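Local coordinates for protein lysozyme (Enterobacteria phage P1, PDB 1XJU) that degrades the peptidoglycan of the bacterial host to release phage progeny, and is caught here in its secreted, disulfide-locked inactive form, at residues I10-P24 against D46-L58. Numbering follows the deposited sequence.
Sequences IGNAEGCRRDPYMCP and DQQIAADWEKNIL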
loop_
_atom_site.group_PDB
_atom_site.type_symbol
_atom_site.label_atom_id
_atom_site.label_comp_id
_atom_site.label_asym_id
_atom_site.label_seq_id
_atom_site.Cartn_x
_atom_site.Cartn_y
_atom_site.Cartn_z
ATOM N N ILE A 10 3.372 9.128 -1.886
ATOM C CA ILE A 10 2.372 9.225 -0.799
ATOM C C ILE A 10 1.634 10.569 -0.824
ATOM O O ILE A 10 0.428 10.639 -0.598
ATOM C CB ILE A 10 3.028 8.965 0.545
ATOM C CG1 ILE A 10 3.443 7.492 0.652
ATOM C CG2 ILE A 10 2.135 9.397 1.713
ATOM C CD1 ILE A 10 4.376 7.171 1.811
ATOM N N GLY A 11 2.360 11.631 -1.138
ATOM C CA GLY A 11 1.742 12.922 -1.191
ATOM C C GLY A 11 1.368 13.439 0.172
ATOM O O GLY A 11 1.940 13.112 1.162
ATOM N N ASN A 12 0.320 14.275 0.213
ATOM C CA ASN A 12 -0.058 14.964 1.431
ATOM C C ASN A 12 -1.559 14.964 1.546
ATOM O O ASN A 12 -2.285 14.596 0.638
ATOM C CB ASN A 12 0.579 16.369 1.488
ATOM C CG ASN A 12 0.234 17.204 0.300
ATOM O OD1 ASN A 12 -0.944 17.359 -0.019
ATOM N ND2 ASN A 12 1.242 17.786 -0.363
ATOM N N ALA A 13 -2.029 15.409 2.698
ATOM C CA ALA A 13 -3.458 15.311 3.008
ATOM C C ALA A 13 -4.271 16.178 2.062
ATOM O O ALA A 13 -5.370 15.812 1.621
ATOM C CB ALA A 13 -3.703 15.694 4.416
ATOM N N GLU A 14 -3.733 17.313 1.686
ATOM C CA GLU A 14 -4.411 18.177 0.756
ATOM C C GLU A 14 -4.515 17.483 -0.602
ATOM O O GLU A 14 -5.466 17.642 -1.360
ATOM C CB GLU A 14 -3.682 19.533 0.735
ATOM C CG GLU A 14 -3.611 20.276 2.108
ATOM C CD GLU A 14 -2.931 19.554 3.332
ATOM O OE1 GLU A 14 -1.772 18.924 3.200
ATOM O OE2 GLU A 14 -3.568 19.651 4.487
ATOM N N GLY A 15 -3.514 16.681 -0.942
ATOM C CA GLY A 15 -3.570 15.837 -2.140
ATOM C C GLY A 15 -4.665 14.771 -2.094
ATOM O O GLY A 15 -5.293 14.491 -3.112
ATOM N N CYS A 16 -4.871 14.169 -0.951
ATOM C CA CYS A 16 -6.037 13.285 -0.727
ATOM C C CYS A 16 -7.389 13.994 -0.893
ATOM O O CYS A 16 -8.320 13.441 -1.449
ATOM C CB CYS A 16 -5.902 12.603 0.632
ATOM S SG CYS A 16 -7.371 11.943 1.428
ATOM N N ARG A 17 -7.435 15.230 -0.481
ATOM C CA ARG A 17 -8.655 16.007 -0.658
ATOM C C ARG A 17 -8.949 16.225 -2.128
ATOM O O ARG A 17 -10.118 16.174 -2.544
ATOM C CB ARG A 17 -8.494 17.359 -0.028
ATOM C CG ARG A 17 -8.605 17.504 1.361
ATOM C CD ARG A 17 -9.190 18.883 1.616
ATOM N NE ARG A 17 -8.421 19.618 2.574
ATOM C CZ ARG A 17 -8.908 20.625 3.273
ATOM N NH1 ARG A 17 -10.183 21.003 3.113
ATOM N NH2 ARG A 17 -8.114 21.242 4.129
ATOM N N ARG A 18 -7.944 16.472 -2.939
ATOM C CA ARG A 18 -8.241 16.706 -4.332
ATOM C C ARG A 18 -8.289 15.429 -5.150
ATOM O O ARG A 18 -9.055 15.383 -6.116
ATOM C CB ARG A 18 -7.329 17.733 -4.946
ATOM C CG ARG A 18 -6.024 17.275 -5.212
ATOM C CD ARG A 18 -5.224 18.155 -6.224
ATOM N NE ARG A 18 -3.892 17.617 -6.128
ATOM C CZ ARG A 18 -3.084 17.880 -5.131
ATOM N NH1 ARG A 18 -3.415 18.766 -4.199
ATOM N NH2 ARG A 18 -1.927 17.250 -5.060
ATOM N N ASP A 19 -7.508 14.412 -4.784
ATOM C CA ASP A 19 -7.410 13.157 -5.539
ATOM C C ASP A 19 -7.549 12.057 -4.502
ATOM O O ASP A 19 -6.598 11.709 -3.791
ATOM C CB ASP A 19 -6.036 12.984 -6.245
ATOM C CG ASP A 19 -5.921 11.682 -6.978
ATOM O OD1 ASP A 19 -6.822 10.874 -6.932
ATOM O OD2 ASP A 19 -4.968 11.345 -7.724
ATOM N N PRO A 20 -8.711 11.448 -4.447
ATOM C CA PRO A 20 -8.948 10.531 -3.363
ATOM C C PRO A 20 -8.164 9.219 -3.511
ATOM O O PRO A 20 -8.098 8.428 -2.548
ATOM C CB PRO A 20 -10.464 10.382 -3.393
ATOM C CG PRO A 20 -10.796 10.563 -4.890
ATOM C CD PRO A 20 -9.905 11.616 -5.342
ATOM N N TYR A 21 -7.529 8.997 -4.667
ATOM C CA TYR A 21 -6.580 7.896 -4.804
ATOM C C TYR A 21 -5.375 8.020 -3.916
ATOM O O TYR A 21 -4.683 7.017 -3.644
ATOM C CB TYR A 21 -6.202 7.709 -6.286
ATOM C CG TYR A 21 -7.295 7.092 -7.024
ATOM C CD1 TYR A 21 -8.421 7.843 -7.418
ATOM C CD2 TYR A 21 -7.302 5.735 -7.241
ATOM C CE1 TYR A 21 -9.473 7.243 -8.011
ATOM C CE2 TYR A 21 -8.336 5.157 -7.803
ATOM C CZ TYR A 21 -9.457 5.891 -8.187
ATOM O OH TYR A 21 -10.494 5.244 -8.784
ATOM N N MET A 22 -5.107 9.198 -3.423
ATOM C CA MET A 22 -3.976 9.474 -2.531
ATOM C C MET A 22 -4.291 9.230 -1.040
ATOM O O MET A 22 -3.456 9.401 -0.179
ATOM C CB MET A 22 -3.542 10.902 -2.814
ATOM C CG MET A 22 -3.175 11.005 -4.304
ATOM S SD MET A 22 -1.789 9.976 -4.840
ATOM C CE MET A 22 -2.452 9.359 -6.289
ATOM N N CYS A 23 -5.557 8.941 -0.713
ATOM C CA CYS A 23 -5.958 8.842 0.664
ATOM C C CYS A 23 -5.475 7.576 1.342
ATOM O O CYS A 23 -5.314 6.546 0.727
ATOM C CB CYS A 23 -7.471 8.950 0.768
ATOM S SG CYS A 23 -8.136 10.525 0.139
ATOM N N PRO A 24 -5.248 7.652 2.645
ATOM C CA PRO A 24 -4.835 6.493 3.389
ATOM C C PRO A 24 -5.932 5.431 3.374
ATOM O O PRO A 24 -7.160 5.754 3.339
ATOM C CB PRO A 24 -4.619 7.023 4.788
ATOM C CG PRO A 24 -5.476 8.213 4.895
ATOM C CD PRO A 24 -5.413 8.824 3.507
ATOM N N ASP A 46 -11.723 16.039 6.705
ATOM C CA ASP A 46 -10.441 16.345 6.150
ATOM C C ASP A 46 -9.425 16.681 7.226
ATOM O O ASP A 46 -8.228 16.328 7.138
ATOM C CB ASP A 46 -10.570 17.539 5.192
ATOM C CG ASP A 46 -11.427 17.265 3.989
ATOM O OD1 ASP A 46 -11.443 16.155 3.394
ATOM O OD2 ASP A 46 -12.123 18.216 3.548
ATOM N N GLN A 47 -9.851 17.358 8.260
ATOM C CA GLN A 47 -8.935 17.754 9.293
ATOM C C GLN A 47 -8.404 16.559 10.086
ATOM O O GLN A 47 -7.231 16.525 10.447
ATOM C CB GLN A 47 -9.588 18.786 10.185
ATOM C CG GLN A 47 -9.823 20.134 9.436
ATOM C CD GLN A 47 -10.926 20.078 8.325
ATOM O OE1 GLN A 47 -11.940 19.315 8.455
ATOM N NE2 GLN A 47 -10.757 20.872 7.260
ATOM N N GLN A 48 -9.217 15.540 10.294
ATOM C CA GLN A 48 -8.730 14.353 10.939
ATOM C C GLN A 48 -7.710 13.615 10.061
ATOM O O GLN A 48 -6.680 13.111 10.552
ATOM C CB GLN A 48 -9.845 13.395 11.315
ATOM C CG GLN A 48 -9.162 12.233 12.098
ATOM C CD GLN A 48 -10.033 11.205 12.718
ATOM O OE1 GLN A 48 -11.257 11.329 12.749
ATOM N NE2 GLN A 48 -9.398 10.190 13.252
ATOM N N ILE A 49 -7.992 13.545 8.767
ATOM C CA ILE A 49 -7.059 12.919 7.823
ATOM C C ILE A 49 -5.733 13.652 7.896
ATOM O O ILE A 49 -4.641 13.022 7.968
ATOM C CB ILE A 49 -7.644 12.873 6.422
ATOM C CG1 ILE A 49 -8.824 11.912 6.362
ATOM C CG2 ILE A 49 -6.554 12.461 5.397
ATOM C CD1 ILE A 49 -9.647 11.983 5.133
ATOM N N ALA A 50 -5.747 14.975 7.911
ATOM C CA ALA A 50 -4.525 15.718 7.987
ATOM C C ALA A 50 -3.825 15.497 9.313
ATOM O O ALA A 50 -2.580 15.348 9.336
ATOM C CB ALA A 50 -4.809 17.198 7.809
ATOM N N ALA A 51 -4.571 15.443 10.421
ATOM C CA ALA A 51 -3.957 15.302 11.719
ATOM C C ALA A 51 -3.261 13.941 11.845
ATOM O O ALA A 51 -2.262 13.841 12.550
ATOM C CB ALA A 51 -5.012 15.420 12.791
ATOM N N ASP A 52 -3.828 12.918 11.206
ATOM C CA ASP A 52 -3.300 11.565 11.336
ATOM C C ASP A 52 -2.343 11.151 10.244
ATOM O O ASP A 52 -1.861 10.008 10.246
ATOM C CB ASP A 52 -4.477 10.615 11.388
ATOM C CG ASP A 52 -5.218 10.760 12.709
ATOM O OD1 ASP A 52 -6.267 10.133 12.864
ATOM O OD2 ASP A 52 -4.759 11.438 13.647
ATOM N N TRP A 53 -2.010 12.031 9.350
ATOM C CA TRP A 53 -1.285 11.670 8.134
ATOM C C TRP A 53 0.081 11.059 8.494
ATOM O O TRP A 53 0.422 9.957 8.034
ATOM C CB TRP A 53 -1.115 12.908 7.278
ATOM C CG TRP A 53 -0.602 12.632 5.910
ATOM C CD1 TRP A 53 0.675 12.648 5.428
ATOM C CD2 TRP A 53 -1.413 12.249 4.804
ATOM N NE1 TRP A 53 0.712 12.301 4.101
ATOM C CE2 TRP A 53 -0.559 12.081 3.670
ATOM C CE3 TRP A 53 -2.806 12.096 4.616
ATOM C CZ2 TRP A 53 -1.053 11.757 2.409
ATOM C CZ3 TRP A 53 -3.277 11.796 3.383
ATOM C CH2 TRP A 53 -2.406 11.601 2.283
ATOM N N GLU A 54 0.868 11.781 9.308
ATOM C CA GLU A 54 2.198 11.284 9.686
ATOM C C GLU A 54 2.141 10.023 10.497
ATOM O O GLU A 54 2.974 9.123 10.298
ATOM C CB GLU A 54 2.980 12.367 10.437
ATOM C CG GLU A 54 3.367 13.467 9.510
ATOM C CD GLU A 54 4.322 12.962 8.437
ATOM O OE1 GLU A 54 5.139 12.062 8.726
ATOM O OE2 GLU A 54 4.189 13.411 7.327
ATOM N N LYS A 55 1.165 9.916 11.392
ATOM C CA LYS A 55 0.968 8.702 12.156
ATOM C C LYS A 55 0.710 7.551 11.204
ATOM O O LYS A 55 1.231 6.427 11.415
ATOM C CB LYS A 55 -0.225 8.892 13.130
ATOM C CG LYS A 55 -0.823 7.594 13.795
ATOM C CD LYS A 55 -2.296 7.739 14.334
ATOM C CE LYS A 55 -2.782 6.472 15.094
ATOM N NZ LYS A 55 -2.457 6.475 16.549
ATOM N N ASN A 56 -0.059 7.802 10.165
ATOM C CA ASN A 56 -0.374 6.730 9.241
ATOM C C ASN A 56 0.827 6.323 8.405
ATOM O O ASN A 56 0.977 5.136 8.088
ATOM C CB ASN A 56 -1.598 7.073 8.392
ATOM C CG ASN A 56 -2.900 6.886 9.150
ATOM O OD1 ASN A 56 -3.058 5.927 9.903
ATOM N ND2 ASN A 56 -3.877 7.760 8.891
ATOM N N ILE A 57 1.698 7.247 8.081
ATOM C CA ILE A 57 2.983 6.883 7.444
ATOM C C ILE A 57 3.800 6.004 8.385
ATOM O O ILE A 57 4.333 4.974 7.949
ATOM C CB ILE A 57 3.751 8.093 6.987
ATOM C CG1 ILE A 57 2.977 8.825 5.885
ATOM C CG2 ILE A 57 5.144 7.685 6.441
ATOM C CD1 ILE A 57 3.591 10.122 5.427
ATOM N N LEU A 58 3.842 6.331 9.681
ATOM C CA LEU A 58 4.540 5.511 10.653
ATOM C C LEU A 58 3.989 4.147 10.751
ATOM O O LEU A 58 4.781 3.182 10.821
ATOM C CB LEU A 58 4.522 6.192 12.053
ATOM C CG LEU A 58 5.378 5.530 13.152
ATOM C CD1 LEU A 58 6.831 5.517 12.733
ATOM C CD2 LEU A 58 5.245 6.278 14.457
HETATM O O HOH W 1 3.569 13.137 3.731
HETATM O O HOH W 2 -7.188 16.344 4.490
HETATM O O HOH W 3 -8.313 22.503 6.296
#
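W53 lays one face of its indole against the backbone of N12 and A13, where helix 13-18 begins, with A13 N over the ring centre and N12 C 3.4 Å from W53 CZ2. With CG anti to the backbone N, chi1 -170° carries the ring from its helix toward 10-24. P24 CD comes within 3.7 Å of W53 CZ3, C16 CB lies nearby, and I10 CG2 packs between W53 CZ2 and I57 CD1, 4.1 Å from the latter. F86 of helix 75-88 meets the indole edge-to-face. A13 CB fits between this ring and A50, 3.7 Å from A50 CA; the short helical segments run at 137° to one another, their axes 9.5 Å apart.

The polar margin is looser. W53 NE1 makes only a weak, bent bond to G11 O (3.3 Å, 128°). Water 1 donates to G11 O and accepts only weakly from the indole N-H. Toward the start of helix 46-67, R17 crosses D46 at about a right angle; R17 NH1 and D46 OD2 are 3.4 Å apart, but the oxygen stands well out of the guanidinium plane, so they attract by charge alone.

E14, inferred to be a catalytic proton donor/acceptor, and the C16-C23 disulfide both belong to 10-24. C23, an active-site residue, has its sulfur held by C16 and unavailable as a thiol in this form; C16 itself meets W53 and I49 through apolar contacts, while the charged and water-mediated ones lie at the rim.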